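Local coordinates for IclR transcriptional regulator (PDB 1MKM), which probably acts as a DNA-binding transcriptional regulator of the IclR family, pairing a winged helix-turn-helix with a larger zinc-binding C-terminal domain, at residues H87-D90 against I91-T95; M35-S38 against N39-Y43; Y65-I68 against E69-S72; P171-L174 against K175-L178. One frame throughout, in Å; residues are numbered along the deposited sequence.

Contact 1. Residues H87-D90 against I91-T95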
ATOM      1  N   HIS B  87     -25.060   9.770 -13.907  1.00 60.06           N
ATOM      2  CA  HIS B  87     -24.913  10.390 -15.209  1.00 59.54           C
ATOM      3  C   HIS B  87     -23.523  10.988 -15.268  1.00 54.28           C
ATOM      4  O   HIS B  87     -22.916  11.063 -16.326  1.00 60.52           O
ATOM      5  CB  HIS B  87     -25.972  11.466 -15.408  1.00 48.71           C
ATOM      6  CG  HIS B  87     -27.356  10.914 -15.515  1.00 71.00           C
ATOM      7  ND1 HIS B  87     -27.943  10.181 -14.506  1.00 76.93           N
ATOM      8  CD2 HIS B  87     -28.263  10.968 -16.519  1.00 71.80           C
ATOM      9  CE1 HIS B  87     -29.153   9.808 -14.883  1.00 74.89           C
ATOM     10  NE2 HIS B  87     -29.372  10.273 -16.100  1.00 77.93           N
ATOM     11  N   LEU B  88     -23.015  11.401 -14.114  1.00 63.80           N
ATOM     12  CA  LEU B  88     -21.684  11.983 -14.042  1.00 63.35           C
ATOM     13  C   LEU B  88     -20.648  10.894 -14.284  1.00 55.78           C
ATOM     14  O   LEU B  88     -19.725  11.073 -15.072  1.00 56.81           O
ATOM     15  CB  LEU B  88     -21.463  12.642 -12.679  1.00 49.50           C
ATOM     16  CG  LEU B  88     -22.473  13.730 -12.288  1.00 63.54           C
ATOM     17  CD1 LEU B  88     -22.179  14.197 -10.864  1.00 59.68           C
ATOM     18  CD2 LEU B  88     -22.410  14.917 -13.264  1.00 55.43           C
ATOM     19  N   VAL B  89     -20.811   9.761 -13.613  1.00 54.60           N
ATOM     20  CA  VAL B  89     -19.884   8.651 -13.785  1.00 54.09           C
ATOM     21  C   VAL B  89     -19.914   8.229 -15.256  1.00 56.94           C
ATOM     22  O   VAL B  89     -18.880   7.895 -15.840  1.00 54.03           O
ATOM     23  CB  VAL B  89     -20.264   7.444 -12.879  1.00 48.45           C
ATOM     24  CG1 VAL B  89     -19.270   6.319 -13.062  1.00 39.75           C
ATOM     25  CG2 VAL B  89     -20.287   7.873 -11.411  1.00 48.06           C
ATOM     26  N   ASP B  90     -21.096   8.272 -15.865  1.00 50.27           N
ATOM     27  CA  ASP B  90     -21.202   7.892 -17.263  1.00 59.42           C
ATOM     28  C   ASP B  90     -20.480   8.910 -18.155  1.00 65.36           C
ATOM     29  O   ASP B  90     -19.744   8.527 -19.077  1.00 65.70           O
ATOM     30  CB  ASP B  90     -22.677   7.746 -17.658  1.00 57.50           C
ATOM     31  CG  ASP B  90     -22.867   7.185 -19.076  1.00 55.24           C
ATOM     32  OD1 ASP B  90     -22.074   6.322 -19.530  1.00 49.63           O
ATOM     33  OD2 ASP B  90     -23.838   7.607 -19.729  1.00 56.99           O
ATOM     34  N   ILE B  91     -20.668  10.197 -17.866  1.00 63.90           N
ATOM     35  CA  ILE B  91     -20.019  11.246 -18.642  1.00 55.19           C
ATOM     36  C   ILE B  91     -18.511  11.071 -18.569  1.00 58.84           C
ATOM     37  O   ILE B  91     -17.806  11.350 -19.532  1.00 57.81           O
ATOM     38  CB  ILE B  91     -20.372  12.661 -18.118  1.00 60.43           C
ATOM     39  CG1 ILE B  91     -21.885  12.883 -18.186  1.00 56.42           C
ATOM     40  CG2 ILE B  91     -19.639  13.718 -18.949  1.00 50.00           C
ATOM     41  CD1 ILE B  91     -22.337  14.214 -17.646  1.00 59.22           C
ATOM     42  N   MET B  92     -18.011  10.612 -17.423  1.00 53.46           N
ATOM     43  CA  MET B  92     -16.575  10.419 -17.283  1.00 55.74           C
ATOM     44  C   MET B  92     -16.070   9.198 -18.059  1.00 59.88           C
ATOM     45  O   MET B  92     -14.955   9.203 -18.601  1.00 49.90           O
ATOM     46  CB  MET B  92     -16.206  10.267 -15.814  1.00 48.27           C
ATOM     47  CG  MET B  92     -14.731   9.986 -15.571  1.00 59.83           C
ATOM     48  SD  MET B  92     -14.233   8.249 -15.772  1.00 57.05           S
ATOM     49  CE  MET B  92     -15.076   7.531 -14.389  1.00 54.47           C
ATOM     50  N   LYS B  93     -16.888   8.153 -18.105  1.00 59.61           N
ATOM     51  CA  LYS B  93     -16.504   6.935 -18.800  1.00 63.15           C
ATOM     52  C   LYS B  93     -16.637   7.083 -20.306  1.00 63.65           C
ATOM     53  O   LYS B  93     -15.990   6.359 -21.065  1.00 62.86           O
ATOM     54  CB  LYS B  93     -17.345   5.769 -18.299  1.00 56.24           C
ATOM     55  CG  LYS B  93     -17.161   5.527 -16.823  1.00 55.57           C
ATOM     56  CD  LYS B  93     -18.204   4.572 -16.289  1.00 74.75           C
ATOM     57  CE  LYS B  93     -17.837   3.140 -16.582  1.00 78.65           C
ATOM     58  NZ  LYS B  93     -16.576   2.785 -15.883  1.00 77.74           N
ATOM     59  N   ARG B  94     -17.460   8.034 -20.738  1.00 60.30           N
ATOM     60  CA  ARG B  94     -17.649   8.267 -22.162  1.00 61.57           C
ATOM     61  C   ARG B  94     -16.827   9.431 -22.700  1.00 61.11           C
ATOM     62  O   ARG B  94     -16.897   9.736 -23.889  1.00 61.53           O
ATOM     63  CB  ARG B  94     -19.126   8.483 -22.474  1.00 52.69           C
ATOM     64  CG  ARG B  94     -19.992   7.339 -21.990  1.00 61.60           C
ATOM     65  CD  ARG B  94     -21.371   7.376 -22.601  1.00 60.30           C
ATOM     66  NE  ARG B  94     -22.153   8.527 -22.173  1.00 55.40           N
ATOM     67  CZ  ARG B  94     -23.330   8.856 -22.690  1.00 55.61           C
ATOM     68  NH1 ARG B  94     -23.857   8.122 -23.661  1.00 65.08           N
ATOM     69  NH2 ARG B  94     -23.984   9.911 -22.229  1.00 59.29           N
ATOM     70  N   THR B  95     -16.048  10.079 -21.836  1.00 45.77           N
ATOM     71  CA  THR B  95     -15.205  11.184 -22.279  1.00 49.07           C
ATOM     72  C   THR B  95     -13.796  11.002 -21.742  1.00 55.76           C
ATOM     73  O   THR B  95     -12.823  11.449 -22.362  1.00 46.80           O
ATOM     74  CB  THR B  95     -15.718  12.548 -21.792  1.00 58.67           C
ATOM     75  OG1 THR B  95     -15.564  12.629 -20.370  1.00 59.55           O
ATOM     76  CG2 THR B  95     -17.183  12.746 -22.174  1.00 45.91           C
TER
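Asp-90 and Arg-94, one helical turn apart, meet with their flat groups stacked rather than joined edge to edge. The carboxylate and guanidinium planes lie only 21° apart, and OD2 of Asp-90 sits 3.0 Å above the guanidinium plane, displaced toward its rim. This is a salt bridge, with Asp-90 OD2 3.1 Å from Arg-94 NE, but it works by charge alone, since no N-H points at the oxygen. CG of Asp-90 stands anti to the backbone N (chi1 -173°), which sends the carboxylate along the helix toward the arginine. The stronger partner of Asp-90 OD2 is Lys-239 of helix 226-246, and Arg-94 NH2 also pairs with Glu-238 of that helix.

On a neighbouring flank Val-89 and Lys-93 run side by side in the same direction, with CG1 of the valine 3.8 Å from CD of the lysine. On the side facing the sheet, Leu-88 CD2 and Ile-91 CD1 come within 4.4 Å, both resting on Val-99. Thr-95 OG1 turns back to donate to Ile-91 O at 2.7 Å, and also bonds Glu-97 N. Apolar side chains on the sheet and an i to i+4 ion pair beside a second helix illustrate the helix-on-antiparallel-sheet packing of a GAF-like domain.

Contact 2. Residues M35-S38 against N39-Y43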
ATOM      1  N   MET B  35      -0.531  27.077  25.467  1.00 73.51           N
ATOM      2  CA  MET B  35      -1.318  26.530  26.569  1.00 70.34           C
ATOM      3  C   MET B  35      -0.662  25.275  27.154  1.00 74.63           C
ATOM      4  O   MET B  35       0.129  24.600  26.489  1.00 68.21           O
ATOM      5  CB  MET B  35      -2.761  26.234  26.119  1.00 73.54           C
ATOM      6  CG  MET B  35      -2.924  25.241  24.964  1.00 79.31           C
ATOM      7  SD  MET B  35      -4.652  25.106  24.357  1.00 76.47           S
ATOM      8  CE  MET B  35      -5.308  24.055  25.576  1.00 54.37           C
ATOM      9  N   SER B  36      -0.982  24.974  28.407  1.00 74.32           N
ATOM     10  CA  SER B  36      -0.416  23.806  29.078  1.00 76.72           C
ATOM     11  C   SER B  36      -0.941  22.498  28.488  1.00 76.10           C
ATOM     12  O   SER B  36      -2.060  22.440  27.972  1.00 76.03           O
ATOM     13  CB  SER B  36      -0.750  23.842  30.572  1.00 45.21           C
ATOM     14  OG  SER B  36      -2.157  23.791  30.765  1.00 55.27           O
ATOM     15  N   VAL B  37      -0.124  21.452  28.565  1.00 77.40           N
ATOM     16  CA  VAL B  37      -0.524  20.140  28.075  1.00 84.22           C
ATOM     17  C   VAL B  37      -1.852  19.812  28.747  1.00 86.24           C
ATOM     18  O   VAL B  37      -2.744  19.217  28.143  1.00 94.78           O
ATOM     19  CB  VAL B  37       0.516  19.051  28.459  1.00 85.85           C
ATOM     20  CG1 VAL B  37      -0.057  17.661  28.209  1.00 89.00           C
ATOM     21  CG2 VAL B  37       1.799  19.241  27.650  1.00 92.20           C
ATOM     22  N   SER B  38      -1.969  20.227  30.004  1.00 86.25           N
ATOM     23  CA  SER B  38      -3.167  19.996  30.796  1.00 80.75           C
ATOM     24  C   SER B  38      -4.418  20.507  30.097  1.00 82.02           C
ATOM     25  O   SER B  38      -5.388  19.763  29.940  1.00 84.78           O
ATOM     26  CB  SER B  38      -3.033  20.676  32.164  1.00 85.35           C
ATOM     27  OG  SER B  38      -4.206  20.501  32.949  1.00 80.57           O
ATOM     28  N   ASN B  39      -4.399  21.773  29.678  1.00 73.41           N
ATOM     29  CA  ASN B  39      -5.566  22.346  29.014  1.00 71.59           C
ATOM     30  C   ASN B  39      -5.727  21.890  27.570  1.00 70.34           C
ATOM     31  O   ASN B  39      -6.824  21.966  27.020  1.00 65.51           O
ATOM     32  CB  ASN B  39      -5.547  23.879  29.109  1.00 71.05           C
ATOM     33  CG  ASN B  39      -5.726  24.377  30.550  1.00 74.66           C
ATOM     34  OD1 ASN B  39      -4.857  24.159  31.399  1.00 68.93           O
ATOM     35  ND2 ASN B  39      -6.858  25.027  30.831  1.00 59.32           N
ATOM     36  N   ALA B  40      -4.644  21.422  26.951  1.00 68.65           N
ATOM     37  CA  ALA B  40      -4.740  20.924  25.584  1.00 60.60           C
ATOM     38  C   ALA B  40      -5.647  19.711  25.682  1.00 61.53           C
ATOM     39  O   ALA B  40      -6.538  19.520  24.853  1.00 60.36           O
ATOM     40  CB  ALA B  40      -3.376  20.519  25.061  1.00 52.55           C
ATOM     41  N   TYR B  41      -5.419  18.901  26.714  1.00 60.67           N
ATOM     42  CA  TYR B  41      -6.223  17.706  26.947  1.00 62.84           C
ATOM     43  C   TYR B  41      -7.688  18.056  27.064  1.00 65.62           C
ATOM     44  O   TYR B  41      -8.557  17.243  26.737  1.00 70.46           O
ATOM     45  CB  TYR B  41      -5.787  16.984  28.224  1.00 58.87           C
ATOM     46  CG  TYR B  41      -4.706  15.961  27.991  1.00 62.00           C
ATOM     47  CD1 TYR B  41      -4.937  14.840  27.180  1.00 56.56           C
ATOM     48  CD2 TYR B  41      -3.427  16.133  28.540  1.00 61.49           C
ATOM     49  CE1 TYR B  41      -3.909  13.913  26.919  1.00 61.58           C
ATOM     50  CE2 TYR B  41      -2.399  15.220  28.284  1.00 56.51           C
ATOM     51  CZ  TYR B  41      -2.644  14.118  27.475  1.00 62.51           C
ATOM     52  OH  TYR B  41      -1.611  13.238  27.229  1.00 70.58           O
ATOM     53  N   LYS B  42      -7.969  19.263  27.542  1.00 62.23           N
ATOM     54  CA  LYS B  42      -9.353  19.686  27.680  1.00 63.04           C
ATOM     55  C   LYS B  42     -10.005  19.659  26.294  1.00 63.60           C
ATOM     56  O   LYS B  42     -11.079  19.087  26.117  1.00 66.62           O
ATOM     57  CB  LYS B  42      -9.415  21.090  28.295  1.00 64.39           C
ATOM     58  CG  LYS B  42     -10.577  21.293  29.272  1.00 77.55           C
ATOM     59  CD  LYS B  42     -10.305  22.447  30.243  1.00 67.96           C
ATOM     60  CE  LYS B  42      -9.026  22.195  31.039  1.00 73.74           C
ATOM     61  NZ  LYS B  42      -8.681  23.308  31.968  1.00 66.06           N
ATOM     62  N   TYR B  43      -9.347  20.263  25.309  1.00 64.12           N
ATOM     63  CA  TYR B  43      -9.885  20.279  23.957  1.00 66.13           C
ATOM     64  C   TYR B  43      -9.766  18.913  23.277  1.00 66.09           C
ATOM     65  O   TYR B  43     -10.735  18.412  22.713  1.00 71.68           O
ATOM     66  CB  TYR B  43      -9.170  21.314  23.096  1.00 59.21           C
ATOM     67  CG  TYR B  43      -9.315  22.738  23.560  1.00 65.79           C
ATOM     68  CD1 TYR B  43      -8.486  23.253  24.553  1.00 66.56           C
ATOM     69  CD2 TYR B  43     -10.245  23.593  22.967  1.00 68.96           C
ATOM     70  CE1 TYR B  43      -8.571  24.587  24.934  1.00 66.41           C
ATOM     71  CE2 TYR B  43     -10.343  24.929  23.343  1.00 65.28           C
ATOM     72  CZ  TYR B  43      -9.499  25.418  24.324  1.00 68.50           C
ATOM     73  OH  TYR B  43      -9.567  26.741  24.688  1.00 72.16           O
TER
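Met-35 meets the ring of Tyr-43, and the carbonyl oxygens of Val-37 and Ser-38 approach the ring of Tyr-41, all of them obliquely. The first is a Met-aromatic contact: Met-35 SD lies 4.9 Å from the centroid of the Tyr-43 ring, 49° off the normal. The methionine methyl also reaches toward this ring, but it sits too close to the Asn-39 backbone in the model, so its exact place is doubtful. Val-37 and Tyr-41 run alongside one another, CG1 of the valine touching CE2 of the ring at 3.4 Å. That branch is anti to the backbone N (chi1 168°) and therefore leans along the helix toward the ring one turn on. Farther out, Tyr-41 OH hydrogen-bonds Arg-55 of strand 53-55. With an alanine in place of Tyr-41, Val-37 would probably lose its ring partner and Arg-55 its hydroxyl mate.

Ser-36 is the N-cap. Its OG accepts from Asn-39 N at 3.2 Å with an N-H...O angle of 160°, while Ser-36 O receives Ala-40 N at 3.0 Å. Helices 26-32 and 37-50 have the order expected of a helix-turn-helix, in which the later one is probably the recognition helix. Chemically, the serine hydroxyl supplies an acceptor to a first-turn N-H, as an N-cap does, and its partly negative oxygen probably suits the partial positive charge of the helix start.

Contact 3. Residues Y65-I68 against E69-S72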
ATOM      1  N   TYR B  65     -13.563  10.079  12.044  1.00 42.62           N
ATOM      2  CA  TYR B  65     -14.552   9.831  11.010  1.00 46.34           C
ATOM      3  C   TYR B  65     -15.732  10.785  11.060  1.00 46.52           C
ATOM      4  O   TYR B  65     -16.437  10.946  10.070  1.00 55.79           O
ATOM      5  CB  TYR B  65     -15.088   8.411  11.170  1.00 46.21           C
ATOM      6  CG  TYR B  65     -16.175   8.341  12.218  1.00 52.74           C
ATOM      7  CD1 TYR B  65     -17.518   8.515  11.868  1.00 46.66           C
ATOM      8  CD2 TYR B  65     -15.859   8.211  13.571  1.00 53.15           C
ATOM      9  CE1 TYR B  65     -18.512   8.571  12.829  1.00 49.02           C
ATOM     10  CE2 TYR B  65     -16.858   8.270  14.552  1.00 46.47           C
ATOM     11  CZ  TYR B  65     -18.176   8.451  14.168  1.00 53.81           C
ATOM     12  OH  TYR B  65     -19.171   8.525  15.117  1.00 65.25           O
ATOM     13  N   LYS B  66     -15.982  11.380  12.224  1.00 48.41           N
ATOM     14  CA  LYS B  66     -17.125  12.278  12.386  1.00 45.24           C
ATOM     15  C   LYS B  66     -17.306  13.251  11.226  1.00 35.80           C
ATOM     16  O   LYS B  66     -18.353  13.278  10.586  1.00 47.89           O
ATOM     17  CB  LYS B  66     -17.006  13.051  13.703  1.00 50.05           C
ATOM     18  CG  LYS B  66     -18.184  13.919  14.008  1.00 38.79           C
ATOM     19  CD  LYS B  66     -19.469  13.109  13.998  1.00 54.59           C
ATOM     20  CE  LYS B  66     -19.480  12.012  15.057  1.00 49.37           C
ATOM     21  NZ  LYS B  66     -20.781  11.273  15.038  1.00 48.32           N
ATOM     22  N   LEU B  67     -16.280  14.049  10.966  1.00 39.93           N
ATOM     23  CA  LEU B  67     -16.310  15.030   9.889  1.00 34.23           C
ATOM     24  C   LEU B  67     -16.753  14.381   8.562  1.00 38.43           C
ATOM     25  O   LEU B  67     -17.551  14.956   7.809  1.00 35.89           O
ATOM     26  CB  LEU B  67     -14.927  15.669   9.791  1.00 40.81           C
ATOM     27  CG  LEU B  67     -14.776  17.156  10.166  1.00 49.88           C
ATOM     28  CD1 LEU B  67     -15.698  17.545  11.276  1.00 54.90           C
ATOM     29  CD2 LEU B  67     -13.342  17.441  10.531  1.00 44.19           C
ATOM     30  N   ILE B  68     -16.257  13.168   8.301  1.00 46.05           N
ATOM     31  CA  ILE B  68     -16.636  12.427   7.102  1.00 44.44           C
ATOM     32  C   ILE B  68     -18.146  12.204   7.135  1.00 47.82           C
ATOM     33  O   ILE B  68     -18.853  12.452   6.155  1.00 52.90           O
ATOM     34  CB  ILE B  68     -15.923  11.064   7.022  1.00 35.44           C
ATOM     35  CG1 ILE B  68     -14.405  11.276   6.949  1.00 43.49           C
ATOM     36  CG2 ILE B  68     -16.393  10.327   5.800  1.00 32.03           C
ATOM     37  CD1 ILE B  68     -13.551  10.021   7.163  1.00 36.44           C
ATOM     38  N   GLU B  69     -18.645  11.745   8.276  1.00 37.71           N
ATOM     39  CA  GLU B  69     -20.077  11.537   8.428  1.00 38.45           C
ATOM     40  C   GLU B  69     -20.854  12.855   8.238  1.00 40.23           C
ATOM     41  O   GLU B  69     -21.929  12.877   7.627  1.00 40.81           O
ATOM     42  CB  GLU B  69     -20.379  10.986   9.827  1.00 35.44           C
ATOM     43  CG  GLU B  69     -21.856  10.741  10.071  1.00 47.69           C
ATOM     44  CD  GLU B  69     -22.195  10.455  11.531  1.00 45.43           C
ATOM     45  OE1 GLU B  69     -21.276  10.385  12.378  1.00 54.76           O
ATOM     46  OE2 GLU B  69     -23.398  10.304  11.825  1.00 47.63           O
ATOM     47  N   TYR B  70     -20.319  13.954   8.768  1.00 41.43           N
ATOM     48  CA  TYR B  70     -21.003  15.247   8.666  1.00 36.34           C
ATOM     49  C   TYR B  70     -21.132  15.710   7.221  1.00 35.75           C
ATOM     50  O   TYR B  70     -22.187  16.186   6.800  1.00 39.90           O
ATOM     51  CB  TYR B  70     -20.275  16.309   9.501  1.00 25.92           C
ATOM     52  CG  TYR B  70     -20.634  16.278  10.969  1.00 38.11           C
ATOM     53  CD1 TYR B  70     -21.537  15.334  11.469  1.00 37.04           C
ATOM     54  CD2 TYR B  70     -20.072  17.201  11.871  1.00 42.25           C
ATOM     55  CE1 TYR B  70     -21.870  15.307  12.820  1.00 40.16           C
ATOM     56  CE2 TYR B  70     -20.392  17.179  13.221  1.00 33.45           C
ATOM     57  CZ  TYR B  70     -21.290  16.233  13.687  1.00 44.46           C
ATOM     58  OH  TYR B  70     -21.619  16.201  15.009  1.00 37.90           O
ATOM     59  N   GLY B  71     -20.047  15.572   6.472  1.00 40.21           N
ATOM     60  CA  GLY B  71     -20.065  15.959   5.079  1.00 52.65           C
ATOM     61  C   GLY B  71     -21.150  15.218   4.312  1.00 48.21           C
ATOM     62  O   GLY B  71     -21.879  15.834   3.534  1.00 45.81           O
ATOM     63  N   SER B  72     -21.258  13.903   4.535  1.00 48.02           N
ATOM     64  CA  SER B  72     -22.271  13.074   3.864  1.00 48.58           C
ATOM     65  C   SER B  72     -23.677  13.536   4.196  1.00 41.60           C
ATOM     66  O   SER B  72     -24.544  13.554   3.325  1.00 46.08           O
ATOM     67  CB  SER B  72     -22.127  11.609   4.270  1.00 47.93           C
ATOM     68  OG  SER B  72     -20.845  11.140   3.943  1.00 53.97           O
TER
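Lys-66 joins two partners by two different interactions, which makes it a compact example of how one flexible chain serves both charge and ring. The ionic one runs to Glu-69, where NZ donates to OE1 at 2.8 Å, meeting the carboxylate oxygen on its syn side and 27° out of plane. The two side chains lie alongside each other, three residues apart. OE1 of Glu-69 also comes within 3.3 Å of CE1 of Tyr-65, whose ring runs beside the carboxylate and nearly parallel to it.

The aromatic interaction is a CH-pi contact. Lys-66 CD stands 3.9 Å from the centroid of the Tyr-70 ring, 28° off the normal and so over a face. CG leaves anti to the backbone N (chi1 -176°), and bends at the next two torsions fold the chain across the ring before returning NZ to Glu-69. Apolar packing is lighter: Leu-67 CD1 is 4.4 Å from Tyr-70 CD2.

Backbone bonds run from Glu-69 N to Tyr-65 O at 3.0 Å and from Gly-71 N to Leu-67 O at 2.9 Å. The hydroxyl of Tyr-70 hydrogen-bonds Asp-15 of the second subunit, and Leu-67 packs on Tyr-70 of that subunit. Coming directly after the wing strand 61-63, this is the arrangement of an interdomain helix that also serves as a dimer contact, as in IclR-type regulators.

Contact 4. Residues P171-L174 against K175-L178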
ATOM      1  N   PRO B 171     -18.321  43.634 -17.520  1.00 94.20           N
ATOM      2  CA  PRO B 171     -19.731  43.232 -17.459  1.00 96.00           C
ATOM      3  C   PRO B 171     -20.511  43.350 -18.767  1.00 98.70           C
ATOM      4  O   PRO B 171     -21.540  42.697 -18.931  1.00103.68           O
ATOM      5  CB  PRO B 171     -20.298  44.122 -16.351  1.00 94.37           C
ATOM      6  CG  PRO B 171     -19.427  45.341 -16.412  1.00 98.52           C
ATOM      7  CD  PRO B 171     -18.056  44.745 -16.589  1.00 93.51           C
ATOM      8  N   ARG B 172     -20.042  44.182 -19.694  1.00103.06           N
ATOM      9  CA  ARG B 172     -20.723  44.322 -20.981  1.00105.86           C
ATOM     10  C   ARG B 172     -20.325  43.114 -21.828  1.00105.11           C
ATOM     11  O   ARG B 172     -21.129  42.567 -22.588  1.00100.04           O
ATOM     12  CB  ARG B 172     -20.291  45.604 -21.697  1.00108.20           C
ATOM     13  CG  ARG B 172     -20.474  46.885 -20.900  1.00109.00           C
ATOM     14  CD  ARG B 172     -20.000  48.074 -21.727  1.00114.99           C
ATOM     15  NE  ARG B 172     -19.815  49.284 -20.929  1.00120.20           N
ATOM     16  CZ  ARG B 172     -19.334  50.428 -21.411  1.00116.28           C
ATOM     17  NH1 ARG B 172     -18.991  50.518 -22.690  1.00111.36           N
ATOM     18  NH2 ARG B 172     -19.181  51.480 -20.615  1.00114.47           N
ATOM     19  N   VAL B 173     -19.065  42.712 -21.682  1.00104.56           N
ATOM     20  CA  VAL B 173     -18.520  41.569 -22.400  1.00 99.39           C
ATOM     21  C   VAL B 173     -19.064  40.295 -21.777  1.00100.91           C
ATOM     22  O   VAL B 173     -19.376  39.327 -22.476  1.00102.58           O
ATOM     23  CB  VAL B 173     -16.997  41.526 -22.295  1.00 92.76           C
ATOM     24  CG1 VAL B 173     -16.457  40.415 -23.177  1.00 92.21           C
ATOM     25  CG2 VAL B 173     -16.414  42.872 -22.683  1.00 88.93           C
ATOM     26  N   LEU B 174     -19.164  40.308 -20.451  1.00 93.98           N
ATOM     27  CA  LEU B 174     -19.674  39.172 -19.702  1.00 91.56           C
ATOM     28  C   LEU B 174     -21.144  38.958 -20.049  1.00 93.13           C
ATOM     29  O   LEU B 174     -21.597  37.819 -20.186  1.00 91.20           O
ATOM     30  CB  LEU B 174     -19.509  39.425 -18.199  1.00 91.54           C
ATOM     31  CG  LEU B 174     -19.706  38.246 -17.237  1.00 89.98           C
ATOM     32  CD1 LEU B 174     -19.169  38.625 -15.870  1.00 85.63           C
ATOM     33  CD2 LEU B 174     -21.178  37.853 -17.161  1.00 86.08           C
ATOM     34  N   LYS B 175     -21.884  40.056 -20.193  1.00 96.14           N
ATOM     35  CA  LYS B 175     -23.305  39.987 -20.532  1.00 96.91           C
ATOM     36  C   LYS B 175     -23.436  39.396 -21.938  1.00 98.70           C
ATOM     37  O   LYS B 175     -24.149  38.412 -22.141  1.00 98.85           O
ATOM     38  CB  LYS B 175     -23.935  41.389 -20.471  1.00 97.12           C
ATOM     39  CG  LYS B 175     -25.461  41.417 -20.304  1.00 89.64           C
ATOM     40  CD  LYS B 175     -26.209  41.050 -21.583  1.00 98.49           C
ATOM     41  CE  LYS B 175     -26.009  42.102 -22.679  1.00103.74           C
ATOM     42  NZ  LYS B 175     -26.740  41.788 -23.947  1.00 96.18           N
ATOM     43  N   ARG B 176     -22.746  39.995 -22.905  1.00 97.78           N
ATOM     44  CA  ARG B 176     -22.784  39.490 -24.275  1.00 96.91           C
ATOM     45  C   ARG B 176     -22.364  38.030 -24.210  1.00 90.38           C
ATOM     46  O   ARG B 176     -23.050  37.148 -24.728  1.00 86.89           O
ATOM     47  CB  ARG B 176     -21.811  40.268 -25.172  1.00100.02           C
ATOM     48  CG  ARG B 176     -22.318  41.629 -25.633  1.00 95.16           C
ATOM     49  CD  ARG B 176     -21.329  42.292 -26.589  1.00 95.78           C
ATOM     50  NE  ARG B 176     -20.058  42.620 -25.941  1.00102.41           N
ATOM     51  CZ  ARG B 176     -18.996  43.116 -26.572  1.00 98.66           C
ATOM     52  NH1 ARG B 176     -19.037  43.348 -27.876  1.00 92.65           N
ATOM     53  NH2 ARG B 176     -17.888  43.387 -25.895  1.00101.32           N
ATOM     54  N   GLU B 177     -21.228  37.799 -23.558  1.00 90.53           N
ATOM     55  CA  GLU B 177     -20.674  36.462 -23.375  1.00 88.11           C
ATOM     56  C   GLU B 177     -21.786  35.517 -22.935  1.00 84.17           C
ATOM     57  O   GLU B 177     -22.013  34.475 -23.555  1.00 84.09           O
ATOM     58  CB  GLU B 177     -19.574  36.507 -22.315  1.00 87.21           C
ATOM     59  CG  GLU B 177     -18.348  35.680 -22.640  1.00 93.73           C
ATOM     60  CD  GLU B 177     -18.554  34.201 -22.406  1.00 96.47           C
ATOM     61  OE1 GLU B 177     -19.525  33.630 -22.954  1.00 89.40           O
ATOM     62  OE2 GLU B 177     -17.731  33.610 -21.673  1.00 96.06           O
ATOM     63  N   LEU B 178     -22.490  35.902 -21.874  1.00 74.91           N
ATOM     64  CA  LEU B 178     -23.585  35.095 -21.347  1.00 84.52           C
ATOM     65  C   LEU B 178     -24.646  34.784 -22.396  1.00 82.98           C
ATOM     66  O   LEU B 178     -25.180  33.673 -22.444  1.00 81.04           O
ATOM     67  CB  LEU B 178     -24.250  35.793 -20.152  1.00 90.17           C
ATOM     68  CG  LEU B 178     -23.442  35.994 -18.865  1.00 96.80           C
ATOM     69  CD1 LEU B 178     -24.342  36.547 -17.773  1.00 87.37           C
ATOM     70  CD2 LEU B 178     -22.849  34.673 -18.421  1.00103.66           C
TER
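Leu-178 N donates to Leu-174 O at 2.7 Å, the shortest sound polar bond along this part of helix 171-184, an amphipathic alpha-helix of the C-terminal domain. The same turn brings the two leucine side chains across one another: CD2 of Leu-174 presses on CG of Leu-178 at 3.4 Å and on its CD1 at 3.5 Å, tighter than usual for carbons. Leu-174 sends CG anti to its own amide nitrogen (chi1 -167°), so CD2 leans down the helix into its neighbour. Leu-174 also packs on Leu-160, and Leu-178 on Leu-143 of helix 137-143. Cutting Leu-178 back to an alanine would probably leave Leu-174 CD2 without its close partner and open a gap toward Leu-143.

At the start of the helix, where Asn-170 OD1 accepts from Arg-172 N and Val-173 N, Lys-175 N reaches Pro-171 O at 2.9 Å from a position 51° out of the carbonyl plane, and Arg-176 N reaches Arg-172 O at 3.1 Å, also from above the plane. Glu-177, buried, forms a salt bridge with Lys-140; its side chain is about 8 Å from that of Asp-189, a zinc ligand seen in this protein though not bound in this chain.

On the outer side Arg-176 bends at its third torsion and lays its guanidinium back along the helix, where CG2 of Val-173 meets the edge of that group in plane, 3.6 Å from Arg-176 NH2.

In the fold
Along the chain the order is contact 2, contact 3, contact 1, contact 4. Contact 2, in the helix-turn-helix, and contact 3, on helix 66-75, lie on the same side of the chain's centre, their own centres about 25 Å apart, and both touch the second subunit. Contact 1 lies on the later part of helix 79-93, the helix that follows 66-75, about 26 Å from contact 3 between centres. Contacts 1 and 4 share the C-terminal domain with its six-stranded antiparallel sheet, yet stand about 31 Å apart. Contacts 2 and 4 are farthest, about 55 Å between centres, in different domains on opposite sides of the chain's centre, with helices 66-75 and 79-93 between them in sequence.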